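Local structure of acidocalcisomal pyrophosphatase (Trypanosoma brucei brucei, 5C5V) at residues W65-W68 with C69-V73; C285-A288 with I289-W292; D315-Y318 with A319-I323; W330-L334 with K335-R339. The protein probably hydrolyses inorganic pyrophosphate to orthophosphate, using magnesium ions in its active site. All coordinates share one frame; numbering follows the deposited sequence.

Contact 1: W65-W68 with C69-V73; sequences WAWW and CSHPV
The last turn of helix 61-69, in the helical EF-hand-like part of the chain, is where Trp-65, Trp-67 and Trp-68 meet Cys-69, Ser-70 and His-71. Cys-69 continues the helix with a bond from its N to Trp-65 O (2.9 Å), while its sulfur sits over one face of the Trp-65 indole. SG lies 3.6 Å from the centroid of the six-membered ring and 3.4 Å from CE2, a sulfur-aromatic contact suited to a small, polarisable side chain.

At the next residues Trp-67 O accepts from Ser-70 N and, at 2.6 Å, from Ser-70 OG, both from the same face of its carbonyl plane. The serine hydroxyl can bend back because OG stands between its own N and carbonyl carbon (chi1 77°). His-71 N adds a weak bond to Trp-68 O. The imidazole of His-71 turns its CD2-NE2 edge to the face of the Trp-67 indole, with five-membered centroids 4.5 Å apart and planes at 84°.

Trp-65 also packs on helix 3-14, Trp-67 on helix 43-53 and Trp-68 on helix 73-87, so broad indoles suit a short helix with neighbours on several sides. Trp-67 NE1 has a weak bond to Glu-51. Together these contacts form a helix C-terminus with a serine side chain folded back on it, closed by an offset T-shaped aromatic pair.

Contact 2: C285-A288 with I289-W292; sequences CLDA and IREW
From Cys-285 to Trp-292 the backbone makes regular alpha-helical turns, with Ile-289 N, Arg-290 N, Glu-291 N and Trp-292 N bonded to the carbonyl oxygens of Cys-285, Leu-286, Asp-287 and Ala-288. These are the first turns of helix 285-295 in the pyrophosphatase fold, and their sides carry different chemistry.

On the polar side Asp-287 and Arg-290, three residues apart, run side by side and form a salt bridge, OD1 to NH2, of 2.7 Å. The carboxylate oxygen comes at the edge of the guanidinium, near its plane, but the N-H is poorly directed (117°), so charge attraction probably contributes more than a straight bond. The arginine has a second hold, since its NH1 donates to Gly-311 O. Its length serves it here: the chain leaves CA extended and then bends at chi3 (40°), turning the head toward the aspartate. Glu-291 turns elsewhere, to a salt bridge with Arg-294.

On the apolar side Ile-289 CD1 touches Cys-285 SG at 3.9 Å, and both side chains also lie on Trp-196. Small Ala-288 leaves room for Trp-161 of a second subunit, which packs on Cys-285 as well. Trp-292 stacks on Tyr-296, a residue of the imidodiphosphate pocket, and its own side chain is about 7 Å from that ligand.

One water joins backbone to side chain: it donates to Asp-287 O at 2.6 Å and accepts a weak bond of 3.4 Å from Arg-290 NE.

Contact 3: D315-Y318 with A319-I323; sequences DKEY and AMKVI
The phenol ring of Tyr-318 is met obliquely by Val-322 CG2, one helical turn on, with CE2 to CG2 at 3.7 Å. The backbone N of Ala-319 also lies obliquely to this ring, Lys-314 adds a cation-pi contact, and Trp-257 packs against both Tyr-318 and Val-322. The other flat group, the Glu-317 carboxylate, meets Lys-321 alongside it: OE2 and NZ form a long salt bridge of 3.3 Å. The lysine bends at its last torsion (chi4 73°), bringing NZ back toward the acid.

On a further side Met-320 CE rests against the aliphatic part of Lys-316, 4.0 Å from CG, while Lys-316 NZ bonds to Lys-273 O. Asp-315 is the N-cap: its OD1 accepts Tyr-318 N at 3.1 Å, and its backbone O takes Ala-319 N. Ala-319, small and buried, fits against Val-243 and Val-246 of the sheet.

This is the start of helix 316-336 laid across that sheet. A capping acid at the N-terminus should interact favourably with the helix dipole, and the exposed Glu-317 and Lys-321 pair, four residues apart, would stabilise the first turns modestly.

Contact 4: W330-L334 with K335-R339; sequences WHNLL and KVNKR
His-331 O is gripped by two backbone donors, Lys-335 N at 2.9 Å and Val-336 N at 3.3 Å, as alpha-helical bonding gives way to a wider pi-type turn at the end of helix 316-336. The next carbonyl, Asn-332 O, takes Asn-337 N five residues on, and a weak bond from Asn-337 ND2 as well. Leu-333 O then receives Arg-339 N at 2.9 Å, a step of six residues. This reversal is possible because Lys-338 adopts left-handed backbone angles (phi 58°), and its CA lies against Leu-334 O.

Side chains fill in the turn. Lys-335 CG comes to the edge of the His-331 imidazole, near its plane, 3.7 Å from ND1, a buried nitrogen with no partner in the model. Further out, Lys-335 CE is 3.9 Å from Trp-330 CH2; the lysine bends at chi2 (-61°), and its aliphatic chain crosses both rings obliquely, CE near the indole. Trp-330 NE1 itself bonds to His-130. Asn-332 ND2 faces Val-336 CB.

A third subunit packs here: its Phe-87 meets the His-331 ring, its Phe-16 lies on Val-336, and its Asp-86 forms a salt bridge with Lys-338 NZ. That same NZ also donates to Lys-335 O at 2.9 Å, fastening the lysine back on its own helix end.

Beyond the reversal, Leu-333 CD1 lies over one face of the Arg-339 guanidinium, 3.5 Å above its plane and offset toward the rim.

Overall arrangement
Along the chain the contacts come in series, 1 to 4, each within a single run of residues. Contact 1 lies in the helical N-terminal part, its centre 46 to 65 Å from the other three, which belong to the pyrophosphatase part. There contact 3 begins helix 316-336 and contact 4 ends it, their centres about 22 Å apart, while contact 2 lies on helix 285-295, about 19 Å from contact 3. Contacts 2 and 3 lie on the same side of the chain's centre, opposite contact 1. Contacts 2 and 4 also face different neighbouring subunits, so helices that lie near the magnesium and imidodiphosphate site also take part in the four-chain assembly.

Contact 1: W65-W68 with C69-V73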
loop_
_atom_site.group_PDB
_atom_site.type_symbol
_atom_site.label_atom_id
_atom_site.label_comp_id
_atom_site.label_asym_id
_atom_site.label_seq_id
_atom_site.Cartn_x
_atom_site.Cartn_y
_atom_site.Cartn_z
ATOM N N TRP A 65 -47.642 -13.760 -1.977
ATOM C CA TRP A 65 -47.209 -15.067 -1.499
ATOM C C TRP A 65 -48.409 -15.892 -1.048
ATOM O O TRP A 65 -48.511 -17.071 -1.371
ATOM C CB TRP A 65 -46.214 -14.919 -0.355
ATOM C CG TRP A 65 -45.680 -16.220 0.209
ATOM C CD1 TRP A 65 -45.716 -16.618 1.516
ATOM C CD2 TRP A 65 -45.006 -17.269 -0.507
ATOM N NE1 TRP A 65 -45.118 -17.849 1.656
ATOM C CE2 TRP A 65 -44.674 -18.269 0.431
ATOM C CE3 TRP A 65 -44.654 -17.458 -1.846
ATOM C CZ2 TRP A 65 -44.004 -19.437 0.074
ATOM C CZ3 TRP A 65 -43.995 -18.622 -2.199
ATOM C CH2 TRP A 65 -43.673 -19.595 -1.242
ATOM N N ALA A 66 -49.314 -15.261 -0.302
ATOM C CA ALA A 66 -50.515 -15.921 0.186
ATOM C C ALA A 66 -51.350 -16.459 -0.966
ATOM O O ALA A 66 -51.816 -17.602 -0.923
ATOM C CB ALA A 66 -51.341 -14.963 1.035
ATOM N N TRP A 67 -51.558 -15.623 -1.979
ATOM C CA TRP A 67 -52.290 -16.033 -3.165
ATOM C C TRP A 67 -51.620 -17.229 -3.831
ATOM O O TRP A 67 -52.282 -18.211 -4.193
ATOM C CB TRP A 67 -52.399 -14.883 -4.164
ATOM C CG TRP A 67 -52.675 -15.379 -5.544
ATOM C CD1 TRP A 67 -53.888 -15.732 -6.066
ATOM C CD2 TRP A 67 -51.706 -15.635 -6.568
ATOM N NE1 TRP A 67 -53.734 -16.174 -7.361
ATOM C CE2 TRP A 67 -52.403 -16.119 -7.693
ATOM C CE3 TRP A 67 -50.316 -15.497 -6.644
ATOM C CZ2 TRP A 67 -51.755 -16.462 -8.882
ATOM C CZ3 TRP A 67 -49.675 -15.836 -7.825
ATOM C CH2 TRP A 67 -50.395 -16.312 -8.927
ATOM N N TRP A 68 -50.306 -17.145 -3.986
ATOM C CA TRP A 68 -49.552 -18.201 -4.634
ATOM C C TRP A 68 -49.697 -19.529 -3.903
ATOM O O TRP A 68 -49.958 -20.564 -4.523
ATOM C CB TRP A 68 -48.083 -17.826 -4.723
ATOM C CG TRP A 68 -47.213 -18.955 -5.151
ATOM C CD1 TRP A 68 -46.488 -19.784 -4.348
ATOM C CD2 TRP A 68 -46.971 -19.382 -6.492
ATOM N NE1 TRP A 68 -45.805 -20.697 -5.104
ATOM C CE2 TRP A 68 -46.083 -20.475 -6.426
ATOM C CE3 TRP A 68 -47.415 -18.945 -7.743
ATOM C CZ2 TRP A 68 -45.632 -21.140 -7.562
ATOM C CZ3 TRP A 68 -46.967 -19.599 -8.868
ATOM C CH2 TRP A 68 -46.084 -20.688 -8.772
ATOM N N CYS A 69 -49.525 -19.495 -2.585
ATOM C CA CYS A 69 -49.600 -20.698 -1.764
ATOM C C CYS A 69 -51.006 -21.296 -1.703
ATOM O O CYS A 69 -51.159 -22.463 -1.345
ATOM C CB CYS A 69 -49.104 -20.423 -0.349
ATOM S SG CYS A 69 -47.311 -20.296 -0.211
ATOM N N SER A 70 -52.024 -20.502 -2.029
ATOM C CA SER A 70 -53.404 -20.968 -1.968
ATOM C C SER A 70 -53.806 -21.832 -3.169
ATOM O O SER A 70 -54.849 -22.471 -3.150
ATOM C CB SER A 70 -54.350 -19.774 -1.849
ATOM O OG SER A 70 -54.505 -19.125 -3.098
ATOM N N HIS A 71 -53.009 -21.801 -4.232
ATOM C CA HIS A 71 -53.236 -22.647 -5.411
ATOM C C HIS A 71 -52.907 -24.109 -5.116
ATOM O O HIS A 71 -52.213 -24.402 -4.134
ATOM C CB HIS A 71 -52.390 -22.165 -6.592
ATOM C CG HIS A 71 -52.926 -20.943 -7.264
ATOM N ND1 HIS A 71 -53.821 -21.006 -8.311
ATOM C CD2 HIS A 71 -52.690 -19.627 -7.047
ATOM C CE1 HIS A 71 -54.117 -19.782 -8.710
ATOM N NE2 HIS A 71 -53.453 -18.927 -7.954
ATOM N N PRO A 72 -53.370 -25.033 -5.985
ATOM C CA PRO A 72 -53.102 -26.462 -5.779
ATOM C C PRO A 72 -51.681 -26.797 -6.252
ATOM O O PRO A 72 -51.284 -26.431 -7.365
ATOM C CB PRO A 72 -54.184 -27.163 -6.622
ATOM C CG PRO A 72 -54.850 -26.065 -7.463
ATOM C CD PRO A 72 -54.107 -24.780 -7.235
ATOM N N VAL A 73 -50.919 -27.465 -5.384
ATOM C CA VAL A 73 -49.474 -27.632 -5.565
ATOM C C VAL A 73 -49.072 -28.208 -6.928
ATOM O O VAL A 73 -47.926 -28.049 -7.363
ATOM C CB VAL A 73 -48.865 -28.524 -4.438
ATOM C CG1 VAL A 73 -47.368 -28.758 -4.668
ATOM C CG2 VAL A 73 -49.060 -27.867 -3.076
#

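Contact 2: C285-A288 with I289-W292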
loop_
_atom_site.group_PDB
_atom_site.type_symbol
_atom_site.label_atom_id
_atom_site.label_comp_id
_atom_site.label_asym_id
_atom_site.label_seq_id
_atom_site.Cartn_x
_atom_site.Cartn_y
_atom_site.Cartn_z
ATOM N N CYS A 285 12.069 -11.817 7.544
ATOM C CA CYS A 285 10.840 -12.581 7.808
ATOM C C CYS A 285 11.055 -14.095 7.663
ATOM O O CYS A 285 10.771 -14.859 8.575
ATOM C CB CYS A 285 9.715 -12.124 6.874
ATOM S SG CYS A 285 8.169 -13.034 7.104
ATOM N N LEU A 286 11.593 -14.512 6.525
ATOM C CA LEU A 286 11.903 -15.918 6.294
ATOM C C LEU A 286 12.892 -16.462 7.337
ATOM O O LEU A 286 12.660 -17.523 7.900
ATOM C CB LEU A 286 12.467 -16.110 4.888
ATOM C CG LEU A 286 11.508 -15.790 3.743
ATOM C CD1 LEU A 286 12.072 -16.266 2.407
ATOM C CD2 LEU A 286 10.125 -16.392 4.001
ATOM N N ASP A 287 13.982 -15.734 7.608
ATOM C CA ASP A 287 14.977 -16.176 8.598
ATOM C C ASP A 287 14.355 -16.394 9.981
ATOM O O ASP A 287 14.688 -17.356 10.676
ATOM C CB ASP A 287 16.128 -15.156 8.742
ATOM C CG ASP A 287 17.136 -15.218 7.600
ATOM O OD1 ASP A 287 17.118 -16.193 6.813
ATOM O OD2 ASP A 287 17.967 -14.276 7.492
ATOM N N ALA A 288 13.495 -15.465 10.395
ATOM C CA ALA A 288 12.857 -15.546 11.696
ATOM C C ALA A 288 11.887 -16.723 11.761
ATOM O O ALA A 288 11.839 -17.424 12.771
ATOM C CB ALA A 288 12.138 -14.248 12.019
ATOM N N ILE A 289 11.122 -16.941 10.686
ATOM C CA ILE A 289 10.210 -18.087 10.610
ATOM C C ILE A 289 10.972 -19.403 10.734
ATOM O O ILE A 289 10.630 -20.244 11.566
ATOM C CB ILE A 289 9.403 -18.086 9.290
ATOM C CG1 ILE A 289 8.368 -16.964 9.314
ATOM C CG2 ILE A 289 8.684 -19.409 9.094
ATOM C CD1 ILE A 289 7.641 -16.768 7.997
ATOM N N ARG A 290 12.026 -19.560 9.937
ATOM C CA ARG A 290 12.833 -20.780 9.974
ATOM C C ARG A 290 13.410 -20.997 11.369
ATOM O O ARG A 290 13.377 -22.118 11.894
ATOM C CB ARG A 290 13.960 -20.733 8.937
ATOM C CG ARG A 290 14.904 -21.956 8.946
ATOM C CD ARG A 290 15.817 -21.972 7.709
ATOM N NE ARG A 290 16.255 -20.610 7.447
ATOM C CZ ARG A 290 16.280 -20.032 6.253
ATOM N NH1 ARG A 290 15.937 -20.697 5.167
ATOM N NH2 ARG A 290 16.668 -18.776 6.160
ATOM N N GLU A 291 13.915 -19.926 11.975
ATOM C CA GLU A 291 14.557 -20.021 13.281
ATOM C C GLU A 291 13.563 -20.320 14.405
ATOM O O GLU A 291 13.821 -21.159 15.264
ATOM C CB GLU A 291 15.322 -18.725 13.591
ATOM C CG GLU A 291 15.949 -18.704 14.984
ATOM C CD GLU A 291 17.137 -19.646 15.150
ATOM O OE1 GLU A 291 17.594 -20.264 14.159
ATOM O OE2 GLU A 291 17.621 -19.774 16.296
ATOM N N TRP A 292 12.434 -19.623 14.403
ATOM C CA TRP A 292 11.388 -19.880 15.375
ATOM C C TRP A 292 10.969 -21.378 15.347
ATOM O O TRP A 292 10.904 -22.042 16.385
ATOM C CB TRP A 292 10.189 -18.978 15.095
ATOM C CG TRP A 292 9.255 -18.850 16.251
ATOM C CD1 TRP A 292 9.219 -17.832 17.178
ATOM C CD2 TRP A 292 8.218 -19.768 16.624
ATOM N NE1 TRP A 292 8.215 -18.072 18.096
ATOM C CE2 TRP A 292 7.590 -19.249 17.778
ATOM C CE3 TRP A 292 7.762 -20.977 16.098
ATOM C CZ2 TRP A 292 6.536 -19.900 18.411
ATOM C CZ3 TRP A 292 6.716 -21.621 16.726
ATOM C CH2 TRP A 292 6.115 -21.081 17.871
HETATM O O HOH W 1 16.766 -18.794 10.219
#

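Contact 3: D315-Y318 with A319-I323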
loop_
_atom_site.group_PDB
_atom_site.type_symbol
_atom_site.label_atom_id
_atom_site.label_comp_id
_atom_site.label_asym_id
_atom_site.label_seq_id
_atom_site.Cartn_x
_atom_site.Cartn_y
_atom_site.Cartn_z
ATOM N N ASP A 315 10.128 -22.431 -3.834
ATOM C CA ASP A 315 9.272 -21.399 -4.404
ATOM C C ASP A 315 7.789 -21.831 -4.458
ATOM O O ASP A 315 7.422 -22.923 -4.014
ATOM C CB ASP A 315 9.787 -21.002 -5.790
ATOM C CG ASP A 315 9.721 -22.134 -6.803
ATOM O OD1 ASP A 315 9.021 -23.148 -6.571
ATOM O OD2 ASP A 315 10.393 -22.011 -7.844
ATOM N N LYS A 316 6.946 -20.952 -4.987
ATOM C CA LYS A 316 5.513 -21.172 -4.955
ATOM C C LYS A 316 5.061 -22.335 -5.836
ATOM O O LYS A 316 4.119 -23.034 -5.477
ATOM C CB LYS A 316 4.776 -19.902 -5.358
ATOM C CG LYS A 316 4.954 -19.507 -6.793
ATOM C CD LYS A 316 4.072 -18.305 -7.112
ATOM C CE LYS A 316 4.277 -17.846 -8.538
ATOM N NZ LYS A 316 3.614 -16.546 -8.744
ATOM N N GLU A 317 5.725 -22.544 -6.971
ATOM C CA GLU A 317 5.375 -23.651 -7.845
ATOM C C GLU A 317 5.548 -24.955 -7.069
ATOM O O GLU A 317 4.715 -25.852 -7.140
ATOM C CB GLU A 317 6.240 -23.658 -9.110
ATOM C CG GLU A 317 5.986 -24.848 -10.034
ATOM C CD GLU A 317 7.021 -24.982 -11.162
ATOM O OE1 GLU A 317 7.999 -24.196 -11.192
ATOM O OE2 GLU A 317 6.863 -25.867 -12.036
ATOM N N TYR A 318 6.623 -25.038 -6.300
ATOM C CA TYR A 318 6.909 -26.215 -5.486
ATOM C C TYR A 318 5.907 -26.366 -4.335
ATOM O O TYR A 318 5.464 -27.465 -4.021
ATOM C CB TYR A 318 8.336 -26.132 -4.940
ATOM C CG TYR A 318 8.826 -27.415 -4.340
ATOM C CD1 TYR A 318 9.557 -28.317 -5.096
ATOM C CD2 TYR A 318 8.542 -27.740 -3.023
ATOM C CE1 TYR A 318 10.004 -29.501 -4.550
ATOM C CE2 TYR A 318 8.984 -28.909 -2.473
ATOM C CZ TYR A 318 9.710 -29.787 -3.240
ATOM O OH TYR A 318 10.148 -30.960 -2.685
ATOM N N ALA A 319 5.555 -25.251 -3.706
ATOM C CA ALA A 319 4.628 -25.261 -2.582
ATOM C C ALA A 319 3.239 -25.701 -3.038
ATOM O O ALA A 319 2.535 -26.390 -2.313
ATOM C CB ALA A 319 4.566 -23.875 -1.914
ATOM N N MET A 320 2.842 -25.273 -4.225
ATOM C CA MET A 320 1.541 -25.651 -4.739
ATOM C C MET A 320 1.520 -27.137 -5.126
ATOM O O MET A 320 0.467 -27.773 -5.044
ATOM C CB MET A 320 1.131 -24.745 -5.908
ATOM C CG MET A 320 0.835 -23.318 -5.431
ATOM S SD MET A 320 0.165 -22.158 -6.654
ATOM C CE MET A 320 1.652 -21.666 -7.524
ATOM N N LYS A 321 2.666 -27.694 -5.526
ATOM C CA LYS A 321 2.740 -29.142 -5.758
ATOM C C LYS A 321 2.549 -29.884 -4.447
ATOM O O LYS A 321 1.770 -30.829 -4.378
ATOM C CB LYS A 321 4.069 -29.572 -6.383
ATOM C CG LYS A 321 4.175 -29.342 -7.863
ATOM C CD LYS A 321 5.511 -29.893 -8.395
ATOM C CE LYS A 321 5.549 -29.882 -9.933
ATOM N NZ LYS A 321 5.693 -28.467 -10.465
ATOM N N VAL A 322 3.250 -29.433 -3.409
ATOM C CA VAL A 322 3.136 -30.039 -2.090
ATOM C C VAL A 322 1.680 -30.001 -1.615
ATOM O O VAL A 322 1.172 -30.977 -1.072
ATOM C CB VAL A 322 4.030 -29.336 -1.051
ATOM C CG1 VAL A 322 3.625 -29.722 0.359
ATOM C CG2 VAL A 322 5.509 -29.642 -1.294
ATOM N N ILE A 323 1.019 -28.866 -1.814
ATOM C CA ILE A 323 -0.375 -28.727 -1.413
ATOM C C ILE A 323 -1.301 -29.628 -2.253
ATOM O O ILE A 323 -2.185 -30.294 -1.712
ATOM C CB ILE A 323 -0.823 -27.268 -1.509
ATOM C CG1 ILE A 323 -0.120 -26.446 -0.431
ATOM C CG2 ILE A 323 -2.353 -27.158 -1.387
ATOM C CD1 ILE A 323 -0.264 -24.956 -0.623
#

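Contact 4: W330-L334 with K335-R339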
loop_
_atom_site.group_PDB
_atom_site.type_symbol
_atom_site.label_atom_id
_atom_site.label_comp_id
_atom_site.label_asym_id
_atom_site.label_seq_id
_atom_site.Cartn_x
_atom_site.Cartn_y
_atom_site.Cartn_z
ATOM N N TRP A 330 -5.509 -36.388 1.121
ATOM C CA TRP A 330 -6.746 -36.113 1.839
ATOM C C TRP A 330 -7.935 -36.788 1.137
ATOM O O TRP A 330 -8.827 -37.285 1.797
ATOM C CB TRP A 330 -6.993 -34.603 1.974
ATOM C CG TRP A 330 -8.403 -34.276 2.447
ATOM C CD1 TRP A 330 -8.856 -34.252 3.736
ATOM C CD2 TRP A 330 -9.533 -33.962 1.625
ATOM N NE1 TRP A 330 -10.195 -33.935 3.766
ATOM C CE2 TRP A 330 -10.635 -33.748 2.485
ATOM C CE3 TRP A 330 -9.719 -33.819 0.249
ATOM C CZ2 TRP A 330 -11.901 -33.395 2.013
ATOM C CZ3 TRP A 330 -10.991 -33.474 -0.216
ATOM C CH2 TRP A 330 -12.056 -33.265 0.665
ATOM N N HIS A 331 -7.937 -36.800 -0.196
ATOM C CA HIS A 331 -8.985 -37.487 -0.956
ATOM C C HIS A 331 -8.952 -38.965 -0.613
ATOM O O HIS A 331 -9.997 -39.586 -0.420
ATOM C CB HIS A 331 -8.814 -37.308 -2.473
ATOM C CG HIS A 331 -9.426 -36.049 -3.018
ATOM N ND1 HIS A 331 -10.782 -35.890 -3.194
ATOM C CD2 HIS A 331 -8.856 -34.896 -3.438
ATOM C CE1 HIS A 331 -11.027 -34.687 -3.685
ATOM N NE2 HIS A 331 -9.875 -34.068 -3.850
ATOM N N ASN A 332 -7.749 -39.532 -0.535
ATOM C CA ASN A 332 -7.610 -40.951 -0.213
ATOM C C ASN A 332 -8.078 -41.239 1.206
ATOM O O ASN A 332 -8.679 -42.284 1.482
ATOM C CB ASN A 332 -6.164 -41.426 -0.397
ATOM C CG ASN A 332 -6.021 -42.938 -0.241
ATOM O OD1 ASN A 332 -5.572 -43.427 0.797
ATOM N ND2 ASN A 332 -6.402 -43.677 -1.272
ATOM N N LEU A 333 -7.801 -40.309 2.109
ATOM C CA LEU A 333 -8.179 -40.492 3.495
ATOM C C LEU A 333 -9.699 -40.475 3.672
ATOM O O LEU A 333 -10.279 -41.402 4.250
ATOM C CB LEU A 333 -7.534 -39.417 4.368
ATOM C CG LEU A 333 -7.972 -39.403 5.831
ATOM C CD1 LEU A 333 -7.235 -40.469 6.621
ATOM C CD2 LEU A 333 -7.763 -38.032 6.451
ATOM N N LEU A 334 -10.336 -39.418 3.170
ATOM C CA LEU A 334 -11.758 -39.188 3.416
ATOM C C LEU A 334 -12.669 -39.926 2.445
ATOM O O LEU A 334 -13.578 -40.637 2.874
ATOM C CB LEU A 334 -12.083 -37.684 3.377
ATOM C CG LEU A 334 -13.552 -37.321 3.652
ATOM C CD1 LEU A 334 -14.012 -37.761 5.030
ATOM C CD2 LEU A 334 -13.782 -35.830 3.488
ATOM N N LYS A 335 -12.445 -39.726 1.148
ATOM C CA LYS A 335 -13.310 -40.298 0.115
ATOM C C LYS A 335 -13.125 -41.806 -0.004
ATOM O O LYS A 335 -14.082 -42.564 0.083
ATOM C CB LYS A 335 -13.040 -39.647 -1.243
ATOM C CG LYS A 335 -12.954 -38.137 -1.213
ATOM C CD LYS A 335 -14.246 -37.515 -0.738
ATOM C CE LYS A 335 -14.240 -36.011 -0.969
ATOM N NZ LYS A 335 -15.494 -35.374 -0.466
ATOM N N VAL A 336 -11.886 -42.240 -0.202
ATOM C CA VAL A 336 -11.592 -43.657 -0.391
ATOM C C VAL A 336 -11.657 -44.474 0.899
ATOM O O VAL A 336 -12.304 -45.513 0.944
ATOM C CB VAL A 336 -10.201 -43.851 -1.022
ATOM C CG1 VAL A 336 -9.895 -45.334 -1.212
ATOM C CG2 VAL A 336 -10.123 -43.116 -2.345
ATOM N N ASN A 337 -11.019 -44.011 1.965
ATOM C CA ASN A 337 -10.979 -44.830 3.171
ATOM C C ASN A 337 -12.003 -44.379 4.216
ATOM O O ASN A 337 -12.100 -44.965 5.286
ATOM C CB ASN A 337 -9.567 -44.837 3.769
ATOM C CG ASN A 337 -8.578 -45.632 2.925
ATOM O OD1 ASN A 337 -8.714 -46.833 2.768
ATOM N ND2 ASN A 337 -7.574 -44.959 2.393
ATOM N N LYS A 338 -12.797 -43.372 3.870
ATOM C CA LYS A 338 -13.916 -42.949 4.705
ATOM C C LYS A 338 -13.497 -42.541 6.125
ATOM O O LYS A 338 -14.229 -42.772 7.087
ATOM C CB LYS A 338 -14.970 -44.071 4.781
ATOM C CG LYS A 338 -15.428 -44.628 3.428
ATOM C CD LYS A 338 -16.014 -43.559 2.495
ATOM C CE LYS A 338 -16.488 -44.181 1.161
ATOM N NZ LYS A 338 -16.903 -43.147 0.150
ATOM N N ARG A 339 -12.306 -41.969 6.274
ATOM C CA ARG A 339 -11.874 -41.526 7.589
ATOM C C ARG A 339 -12.089 -40.017 7.768
ATOM O O ARG A 339 -11.367 -39.201 7.196
ATOM C CB ARG A 339 -10.414 -41.914 7.822
ATOM C CG ARG A 339 -10.175 -43.426 7.847
ATOM C CD ARG A 339 -8.672 -43.794 7.881
ATOM N NE ARG A 339 -7.999 -43.340 9.104
ATOM C CZ ARG A 339 -6.674 -43.251 9.261
ATOM N NH1 ARG A 339 -5.847 -43.578 8.272
ATOM N NH2 ARG A 339 -6.172 -42.825 10.414
#